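Uncharacterized protein POB3N (Chaetomium thermophilum var. thermophilum, PDB 4KHB) probably serves, as the N-terminal PH-like part of a FACT complex subunit, in the histone chaperone activity that reorganizes nucleosomes during transcription, replication and repair. Local coordinates at residues K88-K91 with N92-T96. Sequence-based numbering, arbitrary orientation.
Sequences KIFK and NWYST
Helical i+4 bonds run from Asn92 N to Lys88 O and from Trp93 N to Ile89 O, 2.9 Å each; beyond them Tyr94 N reaches Phe90 O only weakly, Ser95 takes positive phi, and Thr96 N folds back to the same Phe90 O at 2.8 Å, lying above its carbonyl plane. The hydroxyl of Thr96 ties down the turn as well, its OG1 donating to Tyr94 O (2.8 Å). On the inner side, the edge of Tyr94 is directed at the face of Phe90 in a T-shaped stack, planes at 81° and centroids 5.1 Å apart. Tyr94 CD2 sits 3.4 Å from Phe90 CD2, offset toward the rim of the ring. With CG beside the backbone N (chi1 -53°), the tyrosine ring also runs alongside Ile89, whose CG2 touches both Tyr94 CE2 and Trp93 CE3, 3.7 Å from each. Tyr94 OH goes on to bond Ala27 O, while Phe26 meets Ile89, Trp93 and Tyr94. Without the tyrosine ring, as with an alanine here, the Phe90 face would probably lose its aromatic edge and Ala27 O this donor. On the outer side, Asn92 ND2 rests against Lys88 CG. This is a helix C-terminus ended by a residue of positive phi, Ser95, and closed by the return of Thr96 N to Phe90 O, in the helix that packs on the strands of this PH domain.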
loop_
_atom_site.group_PDB
_atom_site.type_symbol
_atom_site.label_atom_id
_atom_site.label_comp_id
_atom_site.label_asym_id
_atom_site.label_seq_id
_atom_site.Cartn_x
_atom_site.Cartn_y
_atom_site.Cartn_z
ATOM N N LYS H 88 15.127 20.376 3.353
ATOM C CA LYS H 88 16.376 20.973 3.818
ATOM C C LYS H 88 17.147 20.030 4.735
ATOM O O LYS H 88 18.370 19.918 4.637
ATOM C CB LYS H 88 16.116 22.295 4.543
ATOM C CG LYS H 88 17.286 23.264 4.441
ATOM C CD LYS H 88 16.992 24.612 5.076
ATOM C CE LYS H 88 18.161 25.568 4.880
ATOM N NZ LYS H 88 17.846 26.954 5.320
ATOM N N ILE H 89 16.423 19.366 5.633
ATOM C CA ILE H 89 17.013 18.392 6.545
ATOM C C ILE H 89 17.749 17.281 5.801
ATOM O O ILE H 89 18.924 17.026 6.058
ATOM C CB ILE H 89 15.933 17.754 7.447
ATOM C CG1 ILE H 89 15.358 18.782 8.420
ATOM C CG2 ILE H 89 16.496 16.557 8.203
ATOM C CD1 ILE H 89 14.122 18.291 9.139
ATOM N N PHE H 90 17.051 16.626 4.879
ATOM C CA PHE H 90 17.622 15.511 4.129
ATOM C C PHE H 90 18.778 15.926 3.218
ATOM O O PHE H 90 19.729 15.169 3.034
ATOM C CB PHE H 90 16.536 14.766 3.343
ATOM C CG PHE H 90 15.778 13.761 4.166
ATOM C CD1 PHE H 90 14.657 14.140 4.893
ATOM C CD2 PHE H 90 16.201 12.439 4.229
ATOM C CE1 PHE H 90 13.964 13.216 5.656
ATOM C CE2 PHE H 90 15.514 11.509 4.996
ATOM C CZ PHE H 90 14.393 11.900 5.708
ATOM N N LYS H 91 18.691 17.123 2.644
ATOM C CA LYS H 91 19.746 17.604 1.757
ATOM C C LYS H 91 20.990 18.042 2.532
ATOM O O LYS H 91 22.102 17.609 2.228
ATOM C CB LYS H 91 19.244 18.748 0.869
ATOM C CG LYS H 91 20.302 19.287 -0.093
ATOM C CD LYS H 91 19.754 20.379 -1.000
ATOM C CE LYS H 91 19.550 21.682 -0.248
ATOM N NZ LYS H 91 18.111 21.927 0.039
ATOM N N ASN H 92 20.799 18.895 3.535
ATOM C CA ASN H 92 21.920 19.452 4.291
ATOM C C ASN H 92 22.599 18.456 5.234
ATOM O O ASN H 92 23.814 18.505 5.421
ATOM C CB ASN H 92 21.489 20.697 5.074
ATOM C CG ASN H 92 21.089 21.851 4.175
ATOM O OD1 ASN H 92 21.355 21.845 2.973
ATOM N ND2 ASN H 92 20.463 22.862 4.763
ATOM N N TRP H 93 21.812 17.563 5.830
ATOM C CA TRP H 93 22.334 16.597 6.796
ATOM C C TRP H 93 22.596 15.206 6.218
ATOM O O TRP H 93 23.594 14.566 6.557
ATOM C CB TRP H 93 21.389 16.485 7.999
ATOM C CG TRP H 93 21.392 17.696 8.891
ATOM C CD1 TRP H 93 22.293 18.721 8.872
ATOM C CD2 TRP H 93 20.449 18.010 9.927
ATOM N NE1 TRP H 93 21.973 19.649 9.836
ATOM C CE2 TRP H 93 20.845 19.237 10.497
ATOM C CE3 TRP H 93 19.310 17.374 10.428
ATOM C CZ2 TRP H 93 20.140 19.840 11.542
ATOM C CZ3 TRP H 93 18.610 17.977 11.464
ATOM C CH2 TRP H 93 19.031 19.193 12.010
ATOM N N TYR H 94 21.708 14.739 5.348
ATOM C CA TYR H 94 21.731 13.338 4.937
ATOM C C TYR H 94 22.214 13.123 3.500
ATOM O O TYR H 94 22.226 11.987 3.015
ATOM C CB TYR H 94 20.349 12.704 5.147
ATOM C CG TYR H 94 19.798 12.883 6.554
ATOM C CD1 TYR H 94 20.648 12.973 7.650
ATOM C CD2 TYR H 94 18.430 12.968 6.782
ATOM C CE1 TYR H 94 20.153 13.142 8.928
ATOM C CE2 TYR H 94 17.923 13.135 8.062
ATOM C CZ TYR H 94 18.793 13.221 9.129
ATOM O OH TYR H 94 18.309 13.390 10.407
ATOM N N SER H 95 22.605 14.208 2.830
ATOM C CA SER H 95 23.077 14.141 1.445
ATOM C C SER H 95 22.045 13.448 0.561
ATOM O O SER H 95 22.397 12.655 -0.317
ATOM C CB SER H 95 24.433 13.428 1.348
ATOM O OG SER H 95 25.425 14.100 2.105
ATOM N N THR H 96 20.773 13.755 0.801
ATOM C CA THR H 96 19.687 13.086 0.100
ATOM C C THR H 96 18.630 14.068 -0.394
ATOM O O THR H 96 18.243 14.996 0.323
ATOM C CB THR H 96 18.990 12.067 1.029
ATOM O OG1 THR H 96 19.958 11.163 1.579
ATOM C CG2 THR H 96 17.949 11.277 0.269
#